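Local coordinates for actin-related protein 8 (Homo sapiens, PDB 4FO0) that binds ATP with low basal ATPase activity and acts as a proposed core subunit of the INO80 chromatin-remodelling complex, needed to recruit INO80 to DNA damage, at residues 17-22 against 200-205; 42-47 against 178-183; 46-51 against 148-153. All blocks are in the same frame, centred on the assembly; numbering follows the deposited sequence.

Contact 1: 17-22 against 200-205; sequences IIVIHP and RCILLI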
loop_
_atom_site.group_PDB
_atom_site.type_symbol
_atom_site.label_atom_id
_atom_site.label_comp_id
_atom_site.label_asym_id
_atom_site.label_seq_id
_atom_site.Cartn_x
_atom_site.Cartn_y
_atom_site.Cartn_z
ATOM N N ILE A 17 -12.130 -3.895 21.455
ATOM C CA ILE A 17 -10.991 -4.416 20.743
ATOM C C ILE A 17 -10.599 -3.469 19.618
ATOM O O ILE A 17 -11.390 -3.222 18.702
ATOM C CB ILE A 17 -11.305 -5.799 20.218
ATOM C CG1 ILE A 17 -11.474 -6.745 21.415
ATOM C CG2 ILE A 17 -10.216 -6.253 19.259
ATOM C CD1 ILE A 17 -11.992 -8.103 21.050
ATOM N N ILE A 18 -9.395 -2.905 19.707
ATOM C CA ILE A 18 -8.883 -2.033 18.643
ATOM C C ILE A 18 -8.128 -2.834 17.585
ATOM O O ILE A 18 -7.207 -3.594 17.908
ATOM C CB ILE A 18 -7.929 -0.965 19.165
ATOM C CG1 ILE A 18 -8.622 -0.056 20.177
ATOM C CG2 ILE A 18 -7.423 -0.131 18.008
ATOM C CD1 ILE A 18 -9.768 0.691 19.598
ATOM N N VAL A 19 -8.531 -2.684 16.326
ATOM C CA VAL A 19 -7.856 -3.380 15.233
ATOM C C VAL A 19 -6.922 -2.433 14.487
ATOM O O VAL A 19 -7.339 -1.367 14.016
ATOM C CB VAL A 19 -8.858 -4.040 14.277
ATOM C CG1 VAL A 19 -8.144 -4.667 13.089
ATOM C CG2 VAL A 19 -9.664 -5.090 15.028
ATOM N N ILE A 20 -5.652 -2.819 14.403
ATOM C CA ILE A 20 -4.626 -1.940 13.848
ATOM C C ILE A 20 -3.908 -2.519 12.634
ATOM O O ILE A 20 -3.225 -3.548 12.718
ATOM C CB ILE A 20 -3.591 -1.569 14.899
ATOM C CG1 ILE A 20 -4.299 -1.064 16.156
ATOM C CG2 ILE A 20 -2.613 -0.524 14.342
ATOM C CD1 ILE A 20 -3.364 -0.796 17.319
ATOM N N HIS A 21 -4.073 -1.848 11.502
ATOM C CA HIS A 21 -3.415 -2.272 10.278
ATOM C C HIS A 21 -2.529 -1.162 9.748
ATOM O O HIS A 21 -2.991 -0.263 9.041
ATOM C CB HIS A 21 -4.436 -2.631 9.216
ATOM C CG HIS A 21 -3.837 -3.292 8.021
ATOM N ND1 HIS A 21 -4.535 -3.481 6.845
ATOM C CD2 HIS A 21 -2.602 -3.811 7.816
ATOM C CE1 HIS A 21 -3.756 -4.095 5.972
ATOM N NE2 HIS A 21 -2.576 -4.302 6.533
ATOM N N PRO A 22 -1.245 -1.224 10.086
ATOM C CA PRO A 22 -0.245 -0.246 9.641
ATOM C C PRO A 22 0.064 -0.432 8.156
ATOM O O PRO A 22 -0.089 -1.527 7.629
ATOM C CB PRO A 22 0.991 -0.608 10.466
ATOM C CG PRO A 22 0.534 -1.664 11.462
ATOM C CD PRO A 22 -0.647 -2.323 10.855
ATOM N N ARG A 200 -8.327 -4.278 24.317
ATOM C CA ARG A 200 -7.392 -5.208 23.735
ATOM C C ARG A 200 -7.143 -4.804 22.293
ATOM O O ARG A 200 -7.899 -4.020 21.706
ATOM C CB ARG A 200 -7.936 -6.629 23.789
ATOM C CG ARG A 200 -7.734 -7.278 25.133
ATOM C CD ARG A 200 -8.426 -8.620 25.178
ATOM N NE ARG A 200 -9.845 -8.472 24.886
ATOM C CZ ARG A 200 -10.693 -9.486 24.788
ATOM N NH1 ARG A 200 -10.257 -10.725 24.968
ATOM N NH2 ARG A 200 -11.970 -9.259 24.511
ATOM N N CYS A 201 -6.090 -5.368 21.722
ATOM C CA CYS A 201 -5.627 -4.973 20.406
ATOM C C CYS A 201 -5.402 -6.142 19.447
ATOM O O CYS A 201 -4.791 -7.150 19.793
ATOM C CB CYS A 201 -4.322 -4.197 20.558
ATOM S SG CYS A 201 -3.540 -3.815 18.993
ATOM N N ILE A 202 -5.890 -5.998 18.228
ATOM C CA ILE A 202 -5.483 -6.898 17.170
ATOM C C ILE A 202 -4.521 -6.171 16.238
ATOM O O ILE A 202 -4.897 -5.197 15.580
ATOM C CB ILE A 202 -6.675 -7.362 16.366
ATOM C CG1 ILE A 202 -7.712 -8.012 17.303
ATOM C CG2 ILE A 202 -6.197 -8.264 15.235
ATOM C CD1 ILE A 202 -7.976 -9.473 17.032
ATOM N N LEU A 203 -3.280 -6.643 16.201
ATOM C CA LEU A 203 -2.252 -6.070 15.348
ATOM C C LEU A 203 -1.987 -6.913 14.100
ATOM O O LEU A 203 -1.539 -8.061 14.190
ATOM C CB LEU A 203 -0.943 -5.904 16.124
ATOM C CG LEU A 203 0.254 -5.341 15.332
ATOM C CD1 LEU A 203 -0.058 -3.967 14.744
ATOM C CD2 LEU A 203 1.502 -5.251 16.188
ATOM N N LEU A 204 -2.249 -6.338 12.934
ATOM C CA LEU A 204 -1.929 -7.012 11.683
ATOM C C LEU A 204 -0.478 -6.755 11.327
ATOM O O LEU A 204 0.008 -5.628 11.438
ATOM C CB LEU A 204 -2.793 -6.478 10.562
ATOM C CG LEU A 204 -4.115 -7.170 10.309
ATOM C CD1 LEU A 204 -4.979 -7.155 11.559
ATOM C CD2 LEU A 204 -4.789 -6.461 9.146
ATOM N N ILE A 205 0.212 -7.798 10.887
ATOM C CA ILE A 205 1.607 -7.669 10.518
ATOM C C ILE A 205 1.838 -8.245 9.129
ATOM O O ILE A 205 1.035 -9.030 8.632
ATOM C CB ILE A 205 2.526 -8.378 11.520
ATOM C CG1 ILE A 205 2.342 -9.895 11.447
ATOM C CG2 ILE A 205 2.251 -7.899 12.907
ATOM C CD1 ILE A 205 3.323 -10.639 12.295
#

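Contact 2: 42-47 against 178-183; sequences HVIARR and EVIWSH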
loop_
_atom_site.group_PDB
_atom_site.type_symbol
_atom_site.label_atom_id
_atom_site.label_comp_id
_atom_site.label_asym_id
_atom_site.label_seq_id
_atom_site.Cartn_x
_atom_site.Cartn_y
_atom_site.Cartn_z
ATOM N N HIS A 42 0.188 7.727 7.373
ATOM C CA HIS A 42 1.012 7.199 8.438
ATOM C C HIS A 42 2.342 7.945 8.480
ATOM O O HIS A 42 3.392 7.424 8.073
ATOM C CB HIS A 42 1.217 5.719 8.186
ATOM C CG HIS A 42 1.764 4.993 9.358
ATOM N ND1 HIS A 42 3.066 4.550 9.411
ATOM C CD2 HIS A 42 1.196 4.655 10.535
ATOM C CE1 HIS A 42 3.272 3.959 10.572
ATOM N NE2 HIS A 42 2.150 4.002 11.268
ATOM N N VAL A 43 2.278 9.183 8.959
ATOM C CA VAL A 43 3.381 10.130 8.847
ATOM C C VAL A 43 3.348 11.114 10.013
ATOM O O VAL A 43 2.292 11.355 10.609
ATOM C CB VAL A 43 3.282 10.928 7.536
ATOM C CG1 VAL A 43 1.973 11.712 7.507
ATOM C CG2 VAL A 43 4.503 11.867 7.353
ATOM N N ILE A 44 4.505 11.676 10.344
ATOM C CA ILE A 44 4.596 12.598 11.462
ATOM C C ILE A 44 5.600 13.709 11.165
ATOM O O ILE A 44 6.674 13.471 10.606
ATOM C CB ILE A 44 4.980 11.880 12.786
ATOM C CG1 ILE A 44 5.144 12.898 13.911
ATOM C CG2 ILE A 44 6.275 11.124 12.642
ATOM C CD1 ILE A 44 5.304 12.286 15.273
ATOM N N ALA A 45 5.231 14.930 11.520
ATOM C CA ALA A 45 6.151 16.059 11.423
ATOM C C ALA A 45 6.645 16.423 12.816
ATOM O O ALA A 45 5.856 16.596 13.746
ATOM C CB ALA A 45 5.475 17.255 10.771
ATOM N N ARG A 46 7.956 16.526 12.955
ATOM C CA ARG A 46 8.549 16.845 14.232
ATOM C C ARG A 46 9.276 18.159 14.111
ATOM O O ARG A 46 10.021 18.372 13.143
ATOM C CB ARG A 46 9.506 15.746 14.659
ATOM C CG ARG A 46 8.808 14.527 15.219
ATOM C CD ARG A 46 9.771 13.706 16.034
ATOM N NE ARG A 46 9.132 12.564 16.690
ATOM C CZ ARG A 46 8.403 12.637 17.797
ATOM N NH1 ARG A 46 8.180 13.811 18.377
ATOM N NH2 ARG A 46 7.886 11.532 18.313
ATOM N N ARG A 47 9.054 19.040 15.089
ATOM C CA ARG A 47 9.688 20.353 15.087
ATOM C C ARG A 47 11.176 20.230 15.330
ATOM O O ARG A 47 11.648 19.221 15.847
ATOM C CB ARG A 47 9.071 21.282 16.132
ATOM C CG ARG A 47 9.458 22.745 15.933
ATOM C CD ARG A 47 8.848 23.653 16.987
ATOM N NE ARG A 47 7.856 24.568 16.431
ATOM C CZ ARG A 47 8.150 25.714 15.825
ATOM N NH1 ARG A 47 9.415 26.088 15.687
ATOM N NH2 ARG A 47 7.181 26.483 15.345
ATOM N N GLU A 178 4.297 5.244 18.130
ATOM C CA GLU A 178 3.466 5.414 19.306
ATOM C C GLU A 178 2.730 6.741 19.273
ATOM O O GLU A 178 1.533 6.805 19.536
ATOM C CB GLU A 178 4.279 5.303 20.584
ATOM C CG GLU A 178 3.471 5.705 21.803
ATOM C CD GLU A 178 4.090 5.249 23.106
ATOM O OE1 GLU A 178 5.263 4.813 23.089
ATOM O OE2 GLU A 178 3.395 5.323 24.148
ATOM N N VAL A 179 3.442 7.805 18.946
ATOM C CA VAL A 179 2.793 9.097 18.833
ATOM C C VAL A 179 1.697 9.079 17.759
ATOM O O VAL A 179 0.581 9.547 17.994
ATOM C CB VAL A 179 3.802 10.214 18.566
ATOM C CG1 VAL A 179 3.088 11.528 18.264
ATOM C CG2 VAL A 179 4.719 10.370 19.762
ATOM N N ILE A 180 2.006 8.534 16.586
ATOM C CA ILE A 180 1.013 8.472 15.524
ATOM C C ILE A 180 -0.204 7.622 15.927
ATOM O O ILE A 180 -1.347 8.050 15.768
ATOM C CB ILE A 180 1.616 7.957 14.210
ATOM C CG1 ILE A 180 2.701 8.910 13.703
ATOM C CG2 ILE A 180 0.537 7.802 13.141
ATOM C CD1 ILE A 180 3.456 8.365 12.491
ATOM N N TRP A 181 0.038 6.428 16.457
ATOM C CA TRP A 181 -1.056 5.552 16.844
ATOM C C TRP A 181 -1.862 6.107 18.003
ATOM O O TRP A 181 -3.081 6.016 18.005
ATOM C CB TRP A 181 -0.568 4.137 17.165
ATOM C CG TRP A 181 -0.037 3.449 15.966
ATOM C CD1 TRP A 181 0.145 4.000 14.730
ATOM C CD2 TRP A 181 0.403 2.089 15.869
ATOM N NE1 TRP A 181 0.666 3.071 13.871
ATOM C CE2 TRP A 181 0.841 1.890 14.544
ATOM C CE3 TRP A 181 0.478 1.025 16.772
ATOM C CZ2 TRP A 181 1.340 0.664 14.098
ATOM C CZ3 TRP A 181 0.964 -0.190 16.329
ATOM C CH2 TRP A 181 1.394 -0.362 15.004
ATOM N N SER A 182 -1.188 6.686 18.987
ATOM C CA SER A 182 -1.898 7.241 20.128
ATOM C C SER A 182 -2.774 8.418 19.715
ATOM O O SER A 182 -3.939 8.502 20.105
ATOM C CB SER A 182 -0.912 7.643 21.203
ATOM O OG SER A 182 -0.070 6.538 21.473
ATOM N N HIS A 183 -2.219 9.318 18.915
ATOM C CA HIS A 183 -2.984 10.442 18.382
ATOM C C HIS A 183 -4.269 9.981 17.684
ATOM O O HIS A 183 -5.321 10.596 17.838
ATOM C CB HIS A 183 -2.114 11.268 17.424
ATOM C CG HIS A 183 -2.851 12.369 16.731
ATOM N ND1 HIS A 183 -3.116 13.582 17.332
ATOM C CD2 HIS A 183 -3.390 12.438 15.488
ATOM C CE1 HIS A 183 -3.781 14.352 16.486
ATOM N NE2 HIS A 183 -3.959 13.683 15.359
#

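Contact 3: 46-51 against 148-153; sequences RRHKQQ and CYNIHW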
loop_
_atom_site.group_PDB
_atom_site.type_symbol
_atom_site.label_atom_id
_atom_site.label_comp_id
_atom_site.label_asym_id
_atom_site.label_seq_id
_atom_site.Cartn_x
_atom_site.Cartn_y
_atom_site.Cartn_z
ATOM N N ARG A 46 7.956 16.526 12.955
ATOM C CA ARG A 46 8.549 16.845 14.232
ATOM C C ARG A 46 9.276 18.159 14.111
ATOM O O ARG A 46 10.021 18.372 13.143
ATOM C CB ARG A 46 9.506 15.746 14.659
ATOM C CG ARG A 46 8.808 14.527 15.219
ATOM C CD ARG A 46 9.771 13.706 16.034
ATOM N NE ARG A 46 9.132 12.564 16.690
ATOM C CZ ARG A 46 8.403 12.637 17.797
ATOM N NH1 ARG A 46 8.180 13.811 18.377
ATOM N NH2 ARG A 46 7.886 11.532 18.313
ATOM N N ARG A 47 9.054 19.040 15.089
ATOM C CA ARG A 47 9.688 20.353 15.087
ATOM C C ARG A 47 11.176 20.230 15.330
ATOM O O ARG A 47 11.648 19.221 15.847
ATOM C CB ARG A 47 9.071 21.282 16.132
ATOM C CG ARG A 47 9.458 22.745 15.933
ATOM C CD ARG A 47 8.848 23.653 16.987
ATOM N NE ARG A 47 7.856 24.568 16.431
ATOM C CZ ARG A 47 8.150 25.714 15.825
ATOM N NH1 ARG A 47 9.415 26.088 15.687
ATOM N NH2 ARG A 47 7.181 26.483 15.345
ATOM N N HIS A 48 11.919 21.252 14.926
ATOM C CA HIS A 48 13.317 21.360 15.309
ATOM C C HIS A 48 13.383 21.855 16.739
ATOM O O HIS A 48 12.449 22.505 17.214
ATOM C CB HIS A 48 14.038 22.343 14.407
ATOM C CG HIS A 48 14.224 21.845 13.016
ATOM N ND1 HIS A 48 13.777 20.605 12.613
ATOM C CD2 HIS A 48 14.812 22.406 11.932
ATOM C CE1 HIS A 48 14.080 20.427 11.340
ATOM N NE2 HIS A 48 14.713 21.504 10.904
ATOM N N LYS A 49 14.474 21.548 17.431
ATOM C CA LYS A 49 14.649 22.046 18.788
ATOM C C LYS A 49 15.531 23.297 18.776
ATOM O O LYS A 49 15.636 23.998 19.785
ATOM C CB LYS A 49 15.235 20.966 19.699
ATOM C CG LYS A 49 14.740 19.557 19.410
ATOM C CD LYS A 49 15.358 19.000 18.129
ATOM C CE LYS A 49 16.000 17.635 18.366
ATOM N NZ LYS A 49 15.038 16.618 18.893
ATOM N N GLN A 50 16.146 23.567 17.624
ATOM C CA GLN A 50 17.013 24.733 17.437
ATOM C C GLN A 50 16.802 25.390 16.084
ATOM O O GLN A 50 16.230 24.796 15.164
ATOM C CB GLN A 50 18.484 24.333 17.515
ATOM C CG GLN A 50 18.986 23.957 18.886
ATOM C CD GLN A 50 20.402 23.415 18.835
ATOM O OE1 GLN A 50 20.632 22.228 19.069
ATOM N NE2 GLN A 50 21.360 24.283 18.519
ATOM N N GLN A 51 17.302 26.617 15.966
ATOM C CA GLN A 51 17.373 27.308 14.683
ATOM C C GLN A 51 18.478 26.707 13.812
ATOM O O GLN A 51 19.471 26.182 14.323
ATOM C CB GLN A 51 17.636 28.809 14.882
ATOM C CG GLN A 51 16.455 29.619 15.413
ATOM C CD GLN A 51 16.296 29.529 16.926
ATOM O OE1 GLN A 51 16.528 28.479 17.532
ATOM N NE2 GLN A 51 15.900 30.639 17.541
ATOM N N CYS A 148 10.060 24.693 10.119
ATOM C CA CYS A 148 11.150 23.990 10.767
ATOM C C CYS A 148 10.621 22.676 11.305
ATOM O O CYS A 148 10.498 22.477 12.518
ATOM C CB CYS A 148 11.752 24.850 11.887
ATOM S SG CYS A 148 10.499 25.618 12.988
ATOM N N TYR A 149 10.280 21.781 10.391
ATOM C CA TYR A 149 9.817 20.458 10.777
ATOM C C TYR A 149 10.464 19.417 9.900
ATOM O O TYR A 149 10.579 19.602 8.680
ATOM C CB TYR A 149 8.294 20.370 10.688
ATOM C CG TYR A 149 7.575 21.107 11.796
ATOM C CD1 TYR A 149 7.464 22.496 11.780
ATOM C CD2 TYR A 149 6.999 20.416 12.859
ATOM C CE1 TYR A 149 6.801 23.170 12.786
ATOM C CE2 TYR A 149 6.328 21.089 13.872
ATOM C CZ TYR A 149 6.239 22.467 13.833
ATOM O OH TYR A 149 5.581 23.142 14.838
ATOM N N ASN A 150 10.927 18.333 10.522
ATOM C CA ASN A 150 11.347 17.157 9.755
ATOM C C ASN A 150 10.148 16.252 9.535
ATOM O O ASN A 150 9.286 16.122 10.415
ATOM C CB ASN A 150 12.456 16.391 10.455
ATOM C CG ASN A 150 13.730 17.200 10.590
ATOM O OD1 ASN A 150 14.040 18.046 9.754
ATOM N ND2 ASN A 150 14.478 16.935 11.648
ATOM N N ILE A 151 10.081 15.652 8.352
ATOM C CA ILE A 151 8.980 14.762 8.008
ATOM C C ILE A 151 9.435 13.315 8.061
ATOM O O ILE A 151 10.437 12.947 7.436
ATOM C CB ILE A 151 8.441 15.073 6.613
ATOM C CG1 ILE A 151 8.040 16.545 6.528
ATOM C CG2 ILE A 151 7.273 14.151 6.267
ATOM C CD1 ILE A 151 6.935 16.928 7.467
ATOM N N HIS A 152 8.692 12.500 8.808
ATOM C CA HIS A 152 9.031 11.088 8.987
ATOM C C HIS A 152 7.879 10.151 8.649
ATOM O O HIS A 152 6.759 10.292 9.161
ATOM C CB HIS A 152 9.533 10.813 10.415
ATOM C CG HIS A 152 10.767 11.583 10.778
ATOM N ND1 HIS A 152 10.745 12.677 11.619
ATOM C CD2 HIS A 152 12.056 11.429 10.394
ATOM C CE1 HIS A 152 11.967 13.163 11.739
ATOM N NE2 HIS A 152 12.781 12.425 11.006
ATOM N N TRP A 153 8.173 9.202 7.768
ATOM C CA TRP A 153 7.299 8.078 7.508
ATOM C C TRP A 153 7.921 6.867 8.185
ATOM O O TRP A 153 8.904 6.328 7.694
ATOM C CB TRP A 153 7.222 7.810 6.014
ATOM C CG TRP A 153 6.624 8.909 5.205
ATOM C CD1 TRP A 153 7.286 9.951 4.623
ATOM C CD2 TRP A 153 5.240 9.064 4.849
ATOM N NE1 TRP A 153 6.398 10.752 3.932
ATOM C CE2 TRP A 153 5.138 10.233 4.057
ATOM C CE3 TRP A 153 4.077 8.335 5.127
ATOM C CZ2 TRP A 153 3.921 10.684 3.537
ATOM C CZ3 TRP A 153 2.862 8.786 4.608
ATOM C CH2 TRP A 153 2.796 9.948 3.825
#

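Contact 1: 17-22 against 200-205
Ile-18 and Ile-202 hold each other by their backbones in a parallel strand pair of the actin fold, where strand 17-21 lies between strands 200-205 and 26-31 of a mixed sheet. Ile-18 bridges Arg-200 and Ile-202: its N donates to Arg-200 O at 2.7 Å, and its O accepts from Ile-202 N. Ile-20 repeats the pattern between Ile-202 and Leu-204, with Ile-20 N 2.8 Å from Ile-202 O in a nearly straight bond (170°). The packing is tight on both faces. On one, Ile-17 CG2 sits 3.6 Å from Ile-202 CG1, and helix 553-563 covers both residues. On the other, Ile-20 CD1 reaches Cys-201 SG at 3.5 Å, and Trp-181 closes over Ile-20 and Leu-203. Looser are the two partly exposed residues, Arg-200 at the start and Pro-22 at the far end. Arg-200 NH2 lies 3.6 Å from Ile-17 CD1, and Trp-571 gives the guanidinium a cation-pi partner. Near the bound magnesium ion and ATP-binding Asp-252, His-21 NE2 is hydrogen-bonded to Glu-235. One face of its imidazole carries a CH-pi contact, with Leu-204 CD2 3.6 Å from the ring centroid and 17° off the normal.

Contact 2: 42-47 against 178-183
His-42 holds CG anti to its backbone N (chi1 -166°), while Trp-181 keeps CG beside its own N and anti to the carbonyl carbon (chi1 -66°); from these starting points imidazole and indole run on to meet rim to rim. Trp-181 NE1 donates to His-42 NE2 at 3.1 Å, with 153° at the hydrogen. The donor lies almost exactly in the imidazole plane, whereas NE2 stands slightly out of the indole plane. Farther along, the contact is the apolar packing of a helix, 170-187, against strand 38-47 of the mixed sheet of the actin fold. Ile-180 CD1 presses against the backbone at Val-43 C (3.7 Å) and against Ile-44 CB (3.8 Å). Ile-44 CD1 meets Val-179 CG1 at 3.8 Å, the two side chains crossing at about a right angle. Beyond them, Arg-46 NH2 comes 3.7 Å from Val-179 CG2, and Arg-46 NE forms a salt bridge with Asp-176 of the same helix. The indole bond ties the helix to a residue whose backbone pairs with ATP-binding Thr-25. Accepting at NE2 is consistent with a neutral imidazole protonated at ND1, and the in-plane bond would help to fix the ring's rotation.

Contact 3: 46-51 against 148-153
Arg-46 and Asn-150 form a hydrogen-bonded pair of an antiparallel strand arrangement, in which the end of strand 38-47 lies beside strand 149-152 in the actin fold. Arg-46 N donates to Asn-150 O at 2.9 Å with an angle of 166°, and Asn-150 N returns a bond to Arg-46 O at 2.8 Å. On the face shared with Asn-150, Arg-46 CG passes the edge of the His-152 ring, close to its plane.

Arg-47 follows as the non-hydrogen-bonded partner of Tyr-149. Its CA lies over the face of the phenol in a CH-pi contact, 3.9 Å from the ring centroid, and CB comes 3.6 Å from CE2 of Tyr-149. Arg-47 CG, anti to the backbone N, lies near CZ of the same ring; the chain then bends at chi3, which brings NE to 3.1 Å from Tyr-149 OH in a weak hydrogen bond. The guanidinium and phenol planes are 64° apart.

At His-48 the strand has ended, yet its N still bonds to Cys-148 O at 3.1 Å, standing 37° out of the carbonyl plane. The imidazole lies over the adjoining backbone, with Cys-148 C 3.9 Å above the ring plane near its centre, and CD2 is 3.9 Å from Cys-148 CB. Asn-150 OD1, on the neighbouring strand, accepts a hydrogen bond from Tyr-56 N.

The stronger partner of Tyr-149 OH is Pro-132 O. Because a carbonyl can only accept, the phenol gives its proton there, and its oxygen accepts the weak bond from Arg-47 NE. The nearby cationic guanidinium would probably polarise the hydroxyl and strengthen it as a donor to Pro-132 O.

How the contacts relate
From the N terminus, strand 17-21 comes first, and contact 1 closes the longest loop by joining it to strand 200-205 as parallel neighbours in the sheet. Both other contacts lie within that span. They start from strand 38-47 and share Arg-46 and Arg-47: contact 3 returns early, pairing strand 149-152 antiparallel with the end of 38-47, and contact 2 later, setting helix 170-187 against the same strand, so the smaller loop falls largely inside the larger. Ile-44 and His-152 carry the strand pairing of contact 3 back into contact 2. The helix then leads to strand 200-205, and Trp-181 also packs on Pro-22 of contact 1. Contacts 1 and 3 do not touch but reach the same sheet.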